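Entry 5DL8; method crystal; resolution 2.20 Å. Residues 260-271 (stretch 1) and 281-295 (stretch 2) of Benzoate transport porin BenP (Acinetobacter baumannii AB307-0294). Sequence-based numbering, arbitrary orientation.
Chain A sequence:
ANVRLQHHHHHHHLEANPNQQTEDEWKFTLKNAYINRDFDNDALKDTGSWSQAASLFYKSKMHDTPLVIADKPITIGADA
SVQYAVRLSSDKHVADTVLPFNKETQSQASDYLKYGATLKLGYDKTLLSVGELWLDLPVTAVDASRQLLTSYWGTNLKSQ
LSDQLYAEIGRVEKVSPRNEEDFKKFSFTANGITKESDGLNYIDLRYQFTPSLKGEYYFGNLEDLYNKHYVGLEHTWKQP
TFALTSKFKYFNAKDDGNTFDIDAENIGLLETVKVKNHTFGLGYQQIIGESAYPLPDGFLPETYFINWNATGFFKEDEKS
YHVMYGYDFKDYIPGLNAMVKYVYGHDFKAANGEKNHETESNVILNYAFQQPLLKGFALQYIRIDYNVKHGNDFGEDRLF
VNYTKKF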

# COMPACT_ATOMS: atom_id res chain seq x y z
N PHE A 260 1.98 -10.94 22.27
CA PHE A 260 0.63 -10.67 21.73
C PHE A 260 -0.38 -11.80 21.54
O PHE A 260 -1.60 -11.58 21.38
N ASP A 261 -0.02 -13.03 21.52
CA ASP A 261 -1.14 -13.91 21.04
C ASP A 261 -1.79 -13.36 19.65
O ASP A 261 -2.95 -12.81 19.54
N ILE A 262 -0.91 -13.31 18.67
CA ILE A 262 -1.30 -13.21 17.28
C ILE A 262 -1.45 -14.69 16.80
O ILE A 262 -0.57 -15.51 17.02
N ASP A 263 -2.65 -15.04 16.34
CA ASP A 263 -3.00 -16.34 15.81
C ASP A 263 -4.07 -16.14 14.68
O ASP A 263 -5.31 -16.20 14.92
N ALA A 264 -3.62 -15.88 13.47
CA ALA A 264 -4.57 -15.69 12.38
C ALA A 264 -4.14 -16.16 11.01
O ALA A 264 -2.99 -15.94 10.58
N GLU A 265 -5.11 -16.69 10.30
CA GLU A 265 -4.94 -17.01 8.84
C GLU A 265 -5.92 -16.12 8.05
O GLU A 265 -7.08 -15.87 8.53
N ASN A 266 -5.51 -15.72 6.86
CA ASN A 266 -6.41 -14.96 5.91
C ASN A 266 -6.38 -15.63 4.56
O ASN A 266 -5.35 -15.74 3.88
N ILE A 267 -7.50 -16.23 4.22
CA ILE A 267 -7.58 -16.94 2.98
C ILE A 267 -8.49 -16.14 2.06
O ILE A 267 -9.60 -15.84 2.46
N GLY A 268 -8.08 -16.02 0.79
CA GLY A 268 -8.77 -15.22 -0.19
C GLY A 268 -8.77 -15.75 -1.61
O GLY A 268 -7.88 -16.48 -2.01
N LEU A 269 -9.85 -15.46 -2.32
CA LEU A 269 -10.03 -15.79 -3.71
C LEU A 269 -10.62 -14.57 -4.43
O LEU A 269 -11.62 -13.97 -3.97
N LEU A 270 -9.98 -14.12 -5.50
CA LEU A 270 -10.51 -13.11 -6.34
C LEU A 270 -10.57 -13.51 -7.77
O LEU A 270 -9.56 -14.04 -8.33
N GLU A 271 -11.70 -13.21 -8.40
CA GLU A 271 -11.86 -13.48 -9.83
C GLU A 271 -12.30 -12.18 -10.46
O GLU A 271 -13.41 -11.73 -10.17
N GLY A 281 -15.56 -7.92 -10.92
CA GLY A 281 -14.83 -8.82 -9.97
C GLY A 281 -15.75 -9.32 -8.87
O GLY A 281 -16.75 -8.62 -8.46
N LEU A 282 -15.47 -10.55 -8.43
CA LEU A 282 -16.07 -11.12 -7.23
C LEU A 282 -14.96 -11.68 -6.39
O LEU A 282 -14.10 -12.42 -6.91
N GLY A 283 -15.02 -11.43 -5.07
CA GLY A 283 -14.08 -12.06 -4.18
C GLY A 283 -14.72 -12.51 -2.86
O GLY A 283 -15.82 -12.02 -2.45
N TYR A 284 -13.95 -13.37 -2.18
CA TYR A 284 -14.29 -13.97 -0.89
C TYR A 284 -13.02 -13.97 -0.02
O TYR A 284 -11.93 -14.23 -0.50
N GLN A 285 -13.17 -13.63 1.22
CA GLN A 285 -12.11 -13.65 2.18
C GLN A 285 -12.61 -14.09 3.58
O GLN A 285 -13.69 -13.73 4.09
N GLN A 286 -11.74 -14.81 4.23
CA GLN A 286 -12.04 -15.32 5.54
C GLN A 286 -10.86 -15.22 6.49
O GLN A 286 -9.78 -15.66 6.12
N ILE A 287 -11.11 -14.83 7.74
CA ILE A 287 -10.07 -14.74 8.70
C ILE A 287 -10.34 -15.88 9.69
O ILE A 287 -11.52 -16.08 10.21
N ILE A 288 -9.27 -16.60 10.03
CA ILE A 288 -9.38 -17.88 10.85
C ILE A 288 -8.38 -17.90 11.98
O ILE A 288 -7.23 -17.47 11.81
N GLY A 289 -8.83 -18.34 13.15
CA GLY A 289 -7.97 -18.37 14.30
C GLY A 289 -8.54 -17.59 15.45
O GLY A 289 -9.70 -17.14 15.41
N GLU A 290 -7.76 -17.51 16.49
CA GLU A 290 -8.15 -16.90 17.68
C GLU A 290 -7.85 -15.37 17.75
O GLU A 290 -8.09 -14.79 18.82
N SER A 291 -7.34 -14.74 16.69
CA SER A 291 -7.16 -13.30 16.71
C SER A 291 -7.64 -12.70 15.37
O SER A 291 -7.84 -13.41 14.37
N ALA A 292 -7.90 -11.37 15.42
CA ALA A 292 -7.93 -10.55 14.19
C ALA A 292 -6.58 -10.67 13.43
O ALA A 292 -5.51 -10.97 14.03
N TYR A 293 -6.63 -10.44 12.11
CA TYR A 293 -5.44 -10.39 11.29
C TYR A 293 -4.67 -9.08 11.62
O TYR A 293 -5.23 -8.06 11.54
N PRO A 294 -3.40 -9.15 12.07
CA PRO A 294 -2.64 -7.94 12.50
C PRO A 294 -2.07 -7.08 11.40
O PRO A 294 -1.58 -7.56 10.40
N LEU A 295 -2.02 -5.81 11.64
CA LEU A 295 -1.33 -4.79 10.82
C LEU A 295 -0.39 -4.03 11.79
O LEU A 295 -0.74 -3.84 12.91

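The two strands run antiparallel, with 165° between their N-to-C directions, and paired backbone hydrogen bonds such as Ile267 N to Gln286 O and Gln286 N to Ile267 O, both 3.0 Å, fix the register from which side chains leave alternately to two faces. One face carries Glu265, Ile267, Leu269 and Glu271 beside Ile288, Gln286, Tyr284 and Leu282. Here Ile267 (chi1 m, chi2 t) and Ile288 (chi1 -43°, chi2 t) extend until their CD1 atoms meet at 3.6 Å. Tyr284, chi1 t, donates from OH to Gln286 OE1 at 2.5 Å, a bond along one strand that accompanies the t, t course of Gln286.

The other face holds Asn266, Leu270, Gln285 and Ile287. Asn266, chi1 t, places CG 3.7 Å from Ile287 CD1, while its ND2 makes a weak hydrogen bond to Gln285 OE1 at 3.5 Å. Leu270 (t, p) brings CD1 to 4.1 Å from Gly283 CA, where a CB would be tight.

Beyond the strand pairing, Asp263 points toward stretch 2; chi1 t lets OD2 accept from Glu290 N at 3.0 Å. Ser291, chi1 p, accepts through OG from Asp263 N at 3.1 Å and donates to Ala292 O at 2.8 Å. Tyr293, chi1 t, sets CD1 4.0 Å from Ala264 CB, and Ile262 CG2 reaches Pro294 CG at 3.8 Å.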

# COMPACT_ATOMS: atom_id res chain seq x y z
CB PHE A 260 0.72 -9.80 20.44
CG PHE A 260 1.46 -8.51 20.62
CD1 PHE A 260 0.86 -7.40 21.30
CD2 PHE A 260 2.77 -8.38 20.19
CE1 PHE A 260 1.54 -6.19 21.48
CE2 PHE A 260 3.49 -7.19 20.39
CZ PHE A 260 2.87 -6.08 21.03
CB ASP A 261 -2.19 -14.15 22.19
CG ASP A 261 -1.57 -14.96 23.43
OD1 ASP A 261 -0.36 -15.27 23.48
OD2 ASP A 261 -2.31 -15.34 24.34
CB ILE A 262 -0.31 -12.34 16.56
CG1 ILE A 262 -0.45 -10.83 17.04
CG2 ILE A 262 -0.46 -12.50 15.09
CD1 ILE A 262 0.66 -9.83 16.61
CB ASP A 263 -3.62 -17.13 16.89
CG ASP A 263 -4.03 -18.52 16.40
OD1 ASP A 263 -3.21 -19.16 15.73
OD2 ASP A 263 -5.14 -18.96 16.71
CB ALA A 264 -4.97 -14.19 12.29
CB GLU A 265 -5.31 -18.44 8.49
CG GLU A 265 -4.40 -19.44 9.13
CD GLU A 265 -4.86 -20.88 8.79
OE1 GLU A 265 -5.92 -21.29 9.35
OE2 GLU A 265 -4.23 -21.52 7.88
CB ASN A 266 -6.08 -13.48 5.91
CG ASN A 266 -6.77 -12.68 4.79
OD1 ASN A 266 -7.32 -13.21 3.88
ND2 ASN A 266 -6.63 -11.38 4.83
CB ILE A 267 -8.15 -18.40 3.22
CG1 ILE A 267 -7.29 -19.06 4.29
CG2 ILE A 267 -8.05 -19.20 1.97
CD1 ILE A 267 -7.56 -20.54 4.60
CB LEU A 269 -10.94 -17.02 -3.81
CG LEU A 269 -11.18 -17.47 -5.27
CD1 LEU A 269 -9.95 -17.98 -6.04
CD2 LEU A 269 -12.31 -18.54 -5.41
CB LEU A 270 -9.60 -11.89 -6.25
CG LEU A 270 -10.04 -10.59 -6.97
CD1 LEU A 270 -11.39 -10.09 -6.52
CD2 LEU A 270 -8.98 -9.52 -6.75
CB GLU A 271 -12.97 -14.46 -10.17
CG GLU A 271 -12.88 -15.80 -9.55
CD GLU A 271 -11.75 -16.59 -10.12
OE1 GLU A 271 -11.48 -16.49 -11.31
OE2 GLU A 271 -11.06 -17.25 -9.35
CB LEU A 282 -17.00 -12.33 -7.53
CG LEU A 282 -18.18 -12.15 -8.43
CD1 LEU A 282 -18.73 -13.48 -9.03
CD2 LEU A 282 -19.19 -11.42 -7.56
CB TYR A 284 -14.84 -15.39 -1.02
CG TYR A 284 -15.16 -15.99 0.38
CD1 TYR A 284 -16.27 -15.51 1.13
CD2 TYR A 284 -14.28 -16.98 1.01
CE1 TYR A 284 -16.56 -16.06 2.39
CE2 TYR A 284 -14.55 -17.50 2.32
CZ TYR A 284 -15.72 -17.07 2.97
OH TYR A 284 -16.05 -17.53 4.24
CB GLN A 285 -11.44 -12.25 2.30
CG GLN A 285 -10.60 -11.96 3.55
CD GLN A 285 -9.93 -10.56 3.45
OE1 GLN A 285 -9.08 -10.33 2.63
NE2 GLN A 285 -10.38 -9.61 4.29
CB GLN A 286 -12.45 -16.81 5.43
CG GLN A 286 -13.26 -17.21 6.60
CD GLN A 286 -13.85 -18.62 6.57
OE1 GLN A 286 -14.49 -19.01 5.61
NE2 GLN A 286 -13.75 -19.33 7.73
CB ILE A 287 -10.11 -13.42 9.52
CG1 ILE A 287 -10.29 -12.24 8.58
CG2 ILE A 287 -8.91 -13.36 10.50
CD1 ILE A 287 -9.10 -12.07 7.65
CB ILE A 288 -9.19 -19.18 10.01
CG1 ILE A 288 -9.96 -19.09 8.67
CG2 ILE A 288 -9.74 -20.44 10.79
CD1 ILE A 288 -9.52 -20.04 7.60
CB GLU A 290 -7.51 -17.66 18.88
CG GLU A 290 -8.12 -19.02 19.02
CD GLU A 290 -7.51 -19.87 20.20
OE1 GLU A 290 -6.37 -19.58 20.64
OE2 GLU A 290 -8.25 -20.79 20.66
CB SER A 291 -5.73 -12.89 17.04
OG SER A 291 -4.89 -12.93 15.87
CB ALA A 292 -8.20 -9.06 14.56
CB TYR A 293 -5.72 -10.52 9.77
CG TYR A 293 -4.44 -10.84 9.07
CD1 TYR A 293 -4.03 -12.15 8.99
CD2 TYR A 293 -3.58 -9.87 8.62
CE1 TYR A 293 -2.83 -12.48 8.44
CE2 TYR A 293 -2.34 -10.19 8.09
CZ TYR A 293 -1.97 -11.50 8.02
OH TYR A 293 -0.75 -11.96 7.53
CB PRO A 294 -1.45 -8.58 13.27
CG PRO A 294 -1.19 -9.83 12.52
CD PRO A 294 -2.52 -10.35 12.04
CB LEU A 295 -2.40 -3.84 10.25
CG LEU A 295 -3.04 -4.65 9.14
CD1 LEU A 295 -4.52 -5.02 9.29
CD2 LEU A 295 -2.51 -4.30 7.76